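Local coordinates for beta-lactamase-like protein (Koribacter versatilis, PDB 6B9V), which probably hydrolyses diphosphate bonds in reactive FAD photoproducts, as a metal-dependent diphosphatase of the PhnP family with a metallo-beta-lactamase fold, at residues H83-R91 with L116-F124; T227-H238 with G248-L258. All coordinates share one frame; numbering follows the deposited sequence.

Contact 1. Residues H83-R91 with L116-F124; sequences HILGLDDVR and LKHVFKYIF. With MN (manganese (II) ion), chain C.
A buried apolar packing contact joins the turn and short helix that follow the HxHxDH metal-binding motif of the metallo-beta-lactamase fold to the end of helix 110-119, with Phe-120 set against Leu-87 at its middle. CB of Leu-87 lies over one face of the Phe-120 ring, 4.2 Å from its centroid and 23° off the ring normal, a CH-pi contact. Val-119 CG1 covers the opposite face, and a flat phenyl ring suits this slot between two aliphatic groups. Phe-120 is the first residue to leave helical geometry; its CG stands anti to the carbonyl carbon (chi1 -69°), which carries the ring to the type I turn Ile-84 to Leu-87. There the carbonyl O of Leu-85 meets the ring edge near its plane, 3.7 Å from CZ of Phe-120.

Branched aliphatic residues, whose forked ends mesh closely, pack around the ring. CD2 of Leu-116 comes within 3.7 Å of CB of Ile-84, the two side chains running alongside in opposite senses, and Ile-123 CD1 reaches both Leu-87 CG and Arg-91 CD. At the more exposed end Tyr-122 packs on Ala-81 of the second subunit.

Residues 83-91 also carry His-83, a ligand of one manganese ion together with Asp-82, Asp-178 and His-231. OD2 of Asp-54 accepts a hydrogen bond from His-83 ND1, a second-shell contact that fixes the rotation of the imidazole. NE2 of His-83 is thereby aimed at the manganese, 2.2 Å away.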
loop_
_atom_site.group_PDB
_atom_site.type_symbol
_atom_site.label_atom_id
_atom_site.label_comp_id
_atom_site.label_asym_id
_atom_site.label_seq_id
_atom_site.Cartn_x
_atom_site.Cartn_y
_atom_site.Cartn_z
ATOM N N HIS A 83 10.057 -1.432 0.434
ATOM C CA HIS A 83 10.345 -2.859 0.606
ATOM C C HIS A 83 9.709 -3.455 1.867
ATOM O O HIS A 83 9.730 -4.668 2.053
ATOM C CB HIS A 83 11.871 -3.077 0.632
ATOM C CG HIS A 83 12.549 -2.599 -0.616
ATOM N ND1 HIS A 83 12.890 -3.451 -1.647
ATOM C CD2 HIS A 83 12.870 -1.350 -1.037
ATOM C CE1 HIS A 83 13.417 -2.750 -2.636
ATOM N NE2 HIS A 83 13.430 -1.477 -2.285
ATOM N N ILE A 84 9.151 -2.609 2.730
ATOM C CA ILE A 84 8.604 -3.110 4.007
ATOM C C ILE A 84 7.157 -2.707 4.309
ATOM O O ILE A 84 6.497 -3.404 5.089
ATOM C CB ILE A 84 9.464 -2.672 5.237
ATOM C CG1 ILE A 84 9.357 -1.163 5.500
ATOM C CG2 ILE A 84 10.924 -3.126 5.082
ATOM C CD1 ILE A 84 9.847 -0.732 6.888
ATOM N N LEU A 85 6.641 -1.625 3.718
ATOM C CA LEU A 85 5.339 -1.124 4.228
ATOM C C LEU A 85 4.157 -2.102 4.075
ATOM O O LEU A 85 3.137 -1.956 4.772
ATOM C CB LEU A 85 4.975 0.210 3.565
ATOM C CG LEU A 85 5.698 1.416 4.171
ATOM C CD1 LEU A 85 5.288 2.725 3.504
ATOM C CD2 LEU A 85 5.527 1.498 5.699
ATOM N N GLY A 86 4.287 -3.110 3.213
ATOM C CA GLY A 86 3.213 -4.086 3.010
ATOM C C GLY A 86 3.058 -5.174 4.076
ATOM O O GLY A 86 2.149 -6.054 4.017
ATOM N N LEU A 87 3.940 -5.123 5.070
ATOM C CA LEU A 87 3.919 -6.163 6.099
ATOM C C LEU A 87 2.569 -6.124 6.826
ATOM O O LEU A 87 2.034 -7.164 7.222
ATOM C CB LEU A 87 5.081 -5.998 7.088
ATOM C CG LEU A 87 5.115 -7.044 8.209
ATOM C CD1 LEU A 87 5.275 -8.445 7.621
ATOM C CD2 LEU A 87 6.241 -6.749 9.212
ATOM N N ASP A 88 2.013 -4.926 6.977
ATOM C CA ASP A 88 0.685 -4.776 7.570
ATOM C C ASP A 88 -0.320 -5.679 6.844
ATOM O O ASP A 88 -1.167 -6.341 7.469
ATOM C CB ASP A 88 0.241 -3.303 7.510
ATOM C CG ASP A 88 -1.211 -3.116 7.893
ATOM O OD1 ASP A 88 -1.532 -3.337 9.077
ATOM O OD2 ASP A 88 -2.023 -2.742 7.015
ATOM N N ASP A 89 -0.197 -5.739 5.524
ATOM C CA ASP A 89 -1.152 -6.481 4.706
ATOM C C ASP A 89 -0.836 -7.961 4.649
ATOM O O ASP A 89 -1.626 -8.734 4.115
ATOM C CB ASP A 89 -1.218 -5.886 3.300
ATOM C CG ASP A 89 -2.194 -4.716 3.234
ATOM O OD1 ASP A 89 -3.263 -4.819 3.878
ATOM O OD2 ASP A 89 -1.907 -3.711 2.567
ATOM N N VAL A 90 0.303 -8.364 5.207
ATOM C CA VAL A 90 0.529 -9.807 5.422
ATOM C C VAL A 90 -0.375 -10.442 6.537
ATOM O O VAL A 90 -0.625 -11.648 6.546
ATOM C CB VAL A 90 2.032 -10.073 5.742
ATOM C CG1 VAL A 90 2.289 -11.531 6.106
ATOM C CG2 VAL A 90 2.896 -9.673 4.548
ATOM N N ARG A 91 -0.896 -9.629 7.451
ATOM C CA ARG A 91 -1.622 -10.149 8.624
ATOM C C ARG A 91 -2.728 -11.216 8.394
ATOM O O ARG A 91 -2.780 -12.199 9.136
ATOM C CB ARG A 91 -2.201 -8.961 9.406
ATOM C CG ARG A 91 -1.191 -8.363 10.396
ATOM C CD ARG A 91 -1.325 -6.847 10.562
ATOM N NE ARG A 91 -2.713 -6.421 10.729
ATOM C CZ ARG A 91 -3.087 -5.163 10.930
ATOM N NH1 ARG A 91 -2.176 -4.205 10.996
ATOM N NH2 ARG A 91 -4.370 -4.862 11.067
ATOM N N LEU A 116 12.028 -2.705 10.989
ATOM C CA LEU A 116 10.744 -3.415 11.058
ATOM C C LEU A 116 10.111 -3.389 12.455
ATOM O O LEU A 116 8.906 -3.123 12.599
ATOM C CB LEU A 116 10.896 -4.876 10.614
ATOM C CG LEU A 116 11.113 -5.149 9.121
ATOM C CD1 LEU A 116 11.444 -6.621 8.906
ATOM C CD2 LEU A 116 9.884 -4.760 8.295
ATOM N N LYS A 117 10.907 -3.674 13.481
ATOM C CA LYS A 117 10.375 -3.696 14.839
ATOM C C LYS A 117 9.966 -2.297 15.279
ATOM O O LYS A 117 9.012 -2.138 16.051
ATOM C CB LYS A 117 11.393 -4.281 15.820
ATOM C CG LYS A 117 11.617 -5.771 15.615
ATOM C CD LYS A 117 12.527 -6.338 16.690
ATOM C CE LYS A 117 12.510 -7.858 16.670
ATOM N NZ LYS A 117 13.439 -8.432 17.682
ATOM N N HIS A 118 10.682 -1.285 14.794
ATOM C CA HIS A 118 10.315 0.084 15.151
ATOM C C HIS A 118 9.010 0.515 14.469
ATOM O O HIS A 118 8.044 0.918 15.131
ATOM C CB HIS A 118 11.453 1.044 14.790
ATOM C CG HIS A 118 11.111 2.485 14.985
ATOM N ND1 HIS A 118 11.205 3.113 16.207
ATOM C CD2 HIS A 118 10.667 3.421 14.113
ATOM C CE1 HIS A 118 10.842 4.377 16.080
ATOM N NE2 HIS A 118 10.512 4.590 14.818
ATOM N N VAL A 119 8.980 0.411 13.143
ATOM C CA VAL A 119 7.837 0.833 12.349
ATOM C C VAL A 119 6.592 0.018 12.680
ATOM O O VAL A 119 5.497 0.566 12.784
ATOM C CB VAL A 119 8.122 0.719 10.839
ATOM C CG1 VAL A 119 6.850 0.943 10.023
ATOM C CG2 VAL A 119 9.202 1.713 10.418
ATOM N N PHE A 120 6.760 -1.289 12.843
ATOM C CA PHE A 120 5.621 -2.166 13.074
ATOM C C PHE A 120 5.626 -2.669 14.501
ATOM O O PHE A 120 5.334 -3.836 14.761
ATOM C CB PHE A 120 5.620 -3.335 12.090
ATOM C CG PHE A 120 5.320 -2.924 10.674
ATOM C CD1 PHE A 120 4.033 -2.538 10.312
ATOM C CD2 PHE A 120 6.320 -2.899 9.717
ATOM C CE1 PHE A 120 3.747 -2.146 9.016
ATOM C CE2 PHE A 120 6.042 -2.507 8.417
ATOM C CZ PHE A 120 4.754 -2.134 8.065
ATOM N N LYS A 121 5.946 -1.767 15.423
ATOM C CA LYS A 121 5.932 -2.077 16.850
ATOM C C LYS A 121 4.577 -2.629 17.322
ATOM O O LYS A 121 4.522 -3.415 18.270
ATOM C CB LYS A 121 6.302 -0.833 17.653
ATOM C CG LYS A 121 6.783 -1.129 19.055
ATOM C CD LYS A 121 6.877 0.145 19.872
ATOM C CE LYS A 121 7.412 -0.136 21.267
ATOM N NZ LYS A 121 7.427 1.099 22.106
ATOM N N TYR A 122 3.494 -2.227 16.656
ATOM C CA TYR A 122 2.155 -2.709 17.007
ATOM C C TYR A 122 1.929 -4.157 16.566
ATOM O O TYR A 122 1.005 -4.813 17.041
ATOM C CB TYR A 122 1.072 -1.801 16.403
ATOM C CG TYR A 122 0.988 -1.832 14.890
ATOM C CD1 TYR A 122 0.120 -2.699 14.239
ATOM C CD2 TYR A 122 1.777 -0.990 14.116
ATOM C CE1 TYR A 122 0.047 -2.727 12.847
ATOM C CE2 TYR A 122 1.711 -1.011 12.733
ATOM C CZ TYR A 122 0.847 -1.879 12.105
ATOM O OH TYR A 122 0.784 -1.890 10.734
ATOM N N ILE A 123 2.765 -4.654 15.658
ATOM C CA ILE A 123 2.663 -6.043 15.215
ATOM C C ILE A 123 3.435 -6.964 16.154
ATOM O O ILE A 123 2.982 -8.061 16.482
ATOM C CB ILE A 123 3.188 -6.228 13.774
ATOM C CG1 ILE A 123 2.243 -5.567 12.771
ATOM C CG2 ILE A 123 3.350 -7.711 13.429
ATOM C CD1 ILE A 123 2.605 -5.838 11.319
ATOM N N PHE A 124 4.598 -6.503 16.600
ATOM C CA PHE A 124 5.475 -7.327 17.420
ATOM C C PHE A 124 5.148 -7.217 18.908
ATOM O O PHE A 124 4.999 -6.119 19.446
ATOM C CB PHE A 124 6.934 -6.945 17.163
ATOM C CG PHE A 124 7.373 -7.155 15.734
ATOM C CD1 PHE A 124 7.819 -8.394 15.306
ATOM C CD2 PHE A 124 7.328 -6.114 14.819
ATOM C CE1 PHE A 124 8.219 -8.592 14.000
ATOM C CE2 PHE A 124 7.725 -6.300 13.508
ATOM C CZ PHE A 124 8.174 -7.543 13.095
HETATM MN MN MN C . 13.924 0.347 -3.373
#

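Contact 2. Residues T227-H238 with G248-L258; sequences TYFTHISHDLPH and GIQLAHDGLKL. With ZN (zinc ion), chain F; MN (manganese (II) ion), chain C.
A right-handed beta-alpha-beta crossover brings strand 226-230 and strand 249-251 side by side in parallel, with helix 238-244 between them in sequence. Four backbone hydrogen bonds join them: Thr-227 N donates to Gly-248 O (2.8 Å) and Phe-229 N to Gln-250 O (2.9 Å), while Thr-227 O and Phe-229 O accept from Gln-250 N and Ala-252 N. A water bridges Thr-227 OG1 and Gly-248 O at the strand ends.

One sheet face carries Phe-229, Ile-249 and Leu-251, apolar residues suited to packing beneath helix 212-222 and helix 238-244. CG2 of Ile-249 touches the far end of the Phe-229 ring, 3.6 Å from CZ, and CD2 of Leu-251 lies at that ring's edge. Ile-232 CD1 packs on Leu-251 CB at 3.7 Å. CE1 of His-238 comes 3.3 Å from Ala-252 O, which sits near its ring plane. On the other face the Tyr-228 ring meets Leu-256 CD2 and, 3.5 Å from its CE1, Leu-258 CD1, linking this sheet to strand 257-263 of the other.

Beyond the strand the loop supplies ligands to two metals. His-231 NE2 binds manganese at 2.2 Å, and His-234 ND1 binds zinc at 2.0 Å beside Cys-23, Cys-25 and Cys-28. Ser-233 OG accepts from Asp-235 N in an ST turn that shapes the loop around His-234. Metal ligands just past a strand's C-terminal end are characteristic of the metallo-beta-lactamase fold.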
loop_
_atom_site.group_PDB
_atom_site.type_symbol
_atom_site.label_atom_id
_atom_site.label_comp_id
_atom_site.label_asym_id
_atom_site.label_seq_id
_atom_site.Cartn_x
_atom_site.Cartn_y
_atom_site.Cartn_z
ATOM N N THR A 227 19.401 -12.115 -18.088
ATOM C CA THR A 227 19.484 -11.087 -17.063
ATOM C C THR A 227 18.252 -10.176 -17.193
ATOM O O THR A 227 17.880 -9.775 -18.296
ATOM C CB THR A 227 20.785 -10.246 -17.190
ATOM O OG1 THR A 227 21.940 -11.100 -17.120
ATOM C CG2 THR A 227 20.862 -9.206 -16.078
ATOM N N TYR A 228 17.625 -9.871 -16.065
ATOM C CA TYR A 228 16.464 -8.992 -16.035
ATOM C C TYR A 228 16.744 -7.800 -15.145
ATOM O O TYR A 228 17.328 -7.948 -14.072
ATOM C CB TYR A 228 15.230 -9.744 -15.513
ATOM C CG TYR A 228 14.842 -10.866 -16.426
ATOM C CD1 TYR A 228 15.366 -12.137 -16.253
ATOM C CD2 TYR A 228 13.996 -10.641 -17.493
ATOM C CE1 TYR A 228 15.033 -13.158 -17.105
ATOM C CE2 TYR A 228 13.653 -11.668 -18.355
ATOM C CZ TYR A 228 14.171 -12.921 -18.144
ATOM O OH TYR A 228 13.849 -13.947 -18.995
ATOM N N PHE A 229 16.311 -6.620 -15.569
ATOM C CA PHE A 229 16.481 -5.436 -14.743
ATOM C C PHE A 229 15.191 -5.113 -13.994
ATOM O O PHE A 229 14.081 -5.314 -14.512
ATOM C CB PHE A 229 16.903 -4.227 -15.574
ATOM C CG PHE A 229 18.277 -4.349 -16.203
ATOM C CD1 PHE A 229 19.240 -5.200 -15.672
ATOM C CD2 PHE A 229 18.596 -3.605 -17.326
ATOM C CE1 PHE A 229 20.516 -5.296 -16.257
ATOM C CE2 PHE A 229 19.867 -3.696 -17.919
ATOM C CZ PHE A 229 20.821 -4.538 -17.381
ATOM N N THR A 230 15.336 -4.573 -12.793
ATOM C CA THR A 230 14.146 -4.242 -11.991
ATOM C C THR A 230 14.395 -2.929 -11.246
ATOM O O THR A 230 15.445 -2.301 -11.433
ATOM C CB THR A 230 13.803 -5.401 -11.025
ATOM O OG1 THR A 230 12.544 -5.158 -10.376
ATOM C CG2 THR A 230 14.910 -5.578 -9.970
ATOM N N HIS A 231 13.432 -2.510 -10.421
ATOM C CA HIS A 231 13.456 -1.215 -9.713
ATOM C C HIS A 231 13.436 -0.048 -10.716
ATOM O O HIS A 231 14.018 1.005 -10.490
ATOM C CB HIS A 231 14.668 -1.104 -8.784
ATOM C CG HIS A 231 14.401 -0.291 -7.553
ATOM N ND1 HIS A 231 14.206 1.070 -7.592
ATOM C CD2 HIS A 231 14.281 -0.654 -6.254
ATOM C CE1 HIS A 231 13.986 1.518 -6.366
ATOM N NE2 HIS A 231 14.006 0.490 -5.540
ATOM N N ILE A 232 12.682 -0.245 -11.789
ATOM C CA ILE A 232 12.697 0.633 -12.955
ATOM C C ILE A 232 11.821 1.877 -12.766
ATOM O O ILE A 232 10.687 1.760 -12.304
ATOM C CB ILE A 232 12.207 -0.131 -14.193
ATOM C CG1 ILE A 232 13.158 -1.301 -14.507
ATOM C CG2 ILE A 232 12.054 0.811 -15.397
ATOM C CD1 ILE A 232 12.495 -2.398 -15.309
ATOM N N SER A 233 12.348 3.043 -13.140
ATOM C CA SER A 233 11.622 4.320 -13.022
ATOM C C SER A 233 10.974 4.743 -14.344
ATOM O O SER A 233 11.175 4.099 -15.378
ATOM C CB SER A 233 12.575 5.428 -12.551
ATOM O OG SER A 233 13.371 5.883 -13.638
ATOM N N HIS A 234 10.209 5.839 -14.330
ATOM C CA HIS A 234 9.576 6.307 -15.563
ATOM C C HIS A 234 10.571 6.838 -16.598
ATOM O O HIS A 234 10.200 7.203 -17.719
ATOM C CB HIS A 234 8.480 7.362 -15.247
ATOM C CG HIS A 234 8.964 8.615 -14.580
ATOM N ND1 HIS A 234 8.275 9.810 -14.588
ATOM C CD2 HIS A 234 10.133 8.871 -13.936
ATOM C CE1 HIS A 234 8.969 10.729 -13.942
ATOM N NE2 HIS A 234 10.102 10.185 -13.537
ATOM N N ASP A 235 11.847 6.845 -16.241
ATOM C CA ASP A 235 12.889 7.240 -17.180
ATOM C C ASP A 235 13.081 6.219 -18.301
ATOM O O ASP A 235 13.659 6.548 -19.332
ATOM C CB ASP A 235 14.221 7.437 -16.444
ATOM C CG ASP A 235 15.194 8.310 -17.215
ATOM O OD1 ASP A 235 14.793 9.427 -17.600
ATOM O OD2 ASP A 235 16.353 7.878 -17.440
ATOM N N LEU A 236 12.623 4.982 -18.088
ATOM C CA LEU A 236 12.888 3.892 -19.028
ATOM C C LEU A 236 11.611 3.302 -19.641
ATOM O O LEU A 236 10.900 2.539 -18.978
ATOM C CB LEU A 236 13.676 2.776 -18.323
ATOM C CG LEU A 236 15.000 3.156 -17.644
ATOM C CD1 LEU A 236 15.595 1.987 -16.856
ATOM C CD2 LEU A 236 15.981 3.624 -18.679
ATOM N N PRO A 237 11.330 3.631 -20.913
ATOM C CA PRO A 237 10.180 3.065 -21.641
ATOM C C PRO A 237 10.382 1.571 -21.847
ATOM O O PRO A 237 11.485 1.177 -22.223
ATOM C CB PRO A 237 10.196 3.812 -22.987
ATOM C CG PRO A 237 11.119 4.983 -22.790
ATOM C CD PRO A 237 12.112 4.552 -21.756
ATOM N N HIS A 238 9.366 0.745 -21.624
ATOM C CA HIS A 238 9.623 -0.696 -21.581
ATOM C C HIS A 238 10.076 -1.259 -22.934
ATOM O O HIS A 238 11.192 -1.781 -23.066
ATOM C CB HIS A 238 8.389 -1.459 -21.084
ATOM C CG HIS A 238 8.630 -2.930 -20.923
ATOM N ND1 HIS A 238 9.249 -3.463 -19.814
ATOM C CD2 HIS A 238 8.363 -3.972 -21.748
ATOM C CE1 HIS A 238 9.362 -4.772 -19.963
ATOM N NE2 HIS A 238 8.812 -5.110 -21.119
ATOM N N GLY A 248 19.869 -11.510 -24.341
ATOM C CA GLY A 248 20.038 -12.067 -23.011
ATOM C C GLY A 248 19.852 -11.082 -21.870
ATOM O O GLY A 248 19.991 -11.458 -20.703
ATOM N N ILE A 249 19.548 -9.828 -22.204
ATOM C CA ILE A 249 19.364 -8.773 -21.213
ATOM C C ILE A 249 18.056 -8.032 -21.489
ATOM O O ILE A 249 17.841 -7.554 -22.599
ATOM C CB ILE A 249 20.558 -7.772 -21.235
ATOM C CG1 ILE A 249 21.879 -8.508 -21.000
ATOM C CG2 ILE A 249 20.377 -6.686 -20.205
ATOM C CD1 ILE A 249 23.125 -7.608 -21.078
ATOM N N GLN A 250 17.160 -7.962 -20.509
ATOM C CA GLN A 250 15.877 -7.286 -20.738
ATOM C C GLN A 250 15.385 -6.610 -19.470
ATOM O O GLN A 250 15.736 -7.040 -18.370
ATOM C CB GLN A 250 14.809 -8.286 -21.215
ATOM C CG GLN A 250 15.031 -8.939 -22.569
ATOM C CD GLN A 250 14.708 -8.022 -23.739
ATOM O OE1 GLN A 250 13.592 -8.045 -24.267
ATOM N NE2 GLN A 250 15.690 -7.226 -24.166
ATOM N N LEU A 251 14.550 -5.573 -19.600
ATOM C CA LEU A 251 13.798 -5.102 -18.440
ATOM C C LEU A 251 12.779 -6.165 -18.048
ATOM O O LEU A 251 12.101 -6.731 -18.921
ATOM C CB LEU A 251 13.061 -3.778 -18.731
ATOM C CG LEU A 251 13.879 -2.595 -19.273
ATOM C CD1 LEU A 251 12.968 -1.381 -19.454
ATOM C CD2 LEU A 251 15.021 -2.251 -18.338
ATOM N N ALA A 252 12.665 -6.442 -16.751
ATOM C CA ALA A 252 11.546 -7.263 -16.261
ATOM C C ALA A 252 10.200 -6.554 -16.441
ATOM O O ALA A 252 10.150 -5.364 -16.775
ATOM C CB ALA A 252 11.744 -7.625 -14.797
ATOM N N HIS A 253 9.107 -7.283 -16.208
ATOM C CA HIS A 253 7.784 -6.659 -16.150
ATOM C C HIS A 253 6.956 -7.324 -15.055
ATOM O O HIS A 253 7.241 -8.463 -14.649
ATOM C CB HIS A 253 7.042 -6.744 -17.503
ATOM C CG HIS A 253 6.766 -8.141 -17.966
ATOM N ND1 HIS A 253 7.604 -8.824 -18.832
ATOM C CD2 HIS A 253 5.740 -8.989 -17.703
ATOM C CE1 HIS A 253 7.104 -10.017 -19.077
ATOM N NE2 HIS A 253 5.972 -10.146 -18.403
ATOM N N ASP A 254 5.962 -6.600 -14.552
ATOM C CA ASP A 254 5.067 -7.164 -13.536
ATOM C C ASP A 254 4.370 -8.403 -14.087
ATOM O O ASP A 254 3.743 -8.338 -15.148
ATOM C CB ASP A 254 4.008 -6.138 -13.097
ATOM C CG ASP A 254 4.575 -5.017 -12.230
ATOM O OD1 ASP A 254 5.803 -4.755 -12.249
ATOM O OD2 ASP A 254 3.770 -4.359 -11.537
ATOM N N GLY A 255 4.439 -9.521 -13.367
ATOM C CA GLY A 255 3.759 -10.728 -13.800
ATOM C C GLY A 255 4.661 -11.723 -14.516
ATOM O O GLY A 255 4.271 -12.862 -14.762
ATOM N N LEU A 256 5.876 -11.301 -14.842
ATOM C CA LEU A 256 6.845 -12.200 -15.471
ATOM C C LEU A 256 7.093 -13.452 -14.631
ATOM O O LEU A 256 7.397 -13.356 -13.443
ATOM C CB LEU A 256 8.169 -11.470 -15.694
ATOM C CG LEU A 256 9.341 -12.278 -16.265
ATOM C CD1 LEU A 256 9.000 -12.844 -17.628
ATOM C CD2 LEU A 256 10.570 -11.358 -16.342
ATOM N N LYS A 257 6.967 -14.623 -15.245
ATOM C CA LYS A 257 7.258 -15.872 -14.556
ATOM C C LYS A 257 8.418 -16.585 -15.244
ATOM O O LYS A 257 8.455 -16.678 -16.463
ATOM C CB LYS A 257 6.012 -16.781 -14.513
ATOM C CG LYS A 257 4.932 -16.259 -13.583
ATOM C CD LYS A 257 3.760 -17.234 -13.474
ATOM C CE LYS A 257 2.774 -16.785 -12.413
ATOM N NZ LYS A 257 3.258 -17.024 -11.011
ATOM N N LEU A 258 9.349 -17.097 -14.448
ATOM C CA LEU A 258 10.568 -17.706 -14.954
ATOM C C LEU A 258 10.845 -19.022 -14.261
ATOM O O LEU A 258 10.749 -19.107 -13.041
ATOM C CB LEU A 258 11.748 -16.769 -14.741
ATOM C CG LEU A 258 11.679 -15.408 -15.430
ATOM C CD1 LEU A 258 12.750 -14.470 -14.845
ATOM C CD2 LEU A 258 11.848 -15.587 -16.934
HETATM ZN ZN ZN F . 6.511 10.245 -15.533
HETATM MN MN MN C . 13.924 0.347 -3.373
HETATM O O HOH W 1 22.599 -12.244 -19.583
#

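How the contacts relate
The residues of contact 1 all precede those of contact 2, and the centres are about 27 Å apart, with the middle of the chain between them. Each belongs to a different half of the alpha-beta/beta-alpha sandwich: helix 110-119 of contact 1 lies between strands 104-108 and 136-140 in sequence, both in one sheet, whereas contact 2 pairs two strands at the edge of the other and reaches back to the first through strand 257-263. They meet at one manganese ion, where His-83 NE2 and His-231 NE2 stand 3.8 Å apart. That manganese, one of two in the centre, therefore draws ligands from both halves, while contact 2 alone extends to the zinc site.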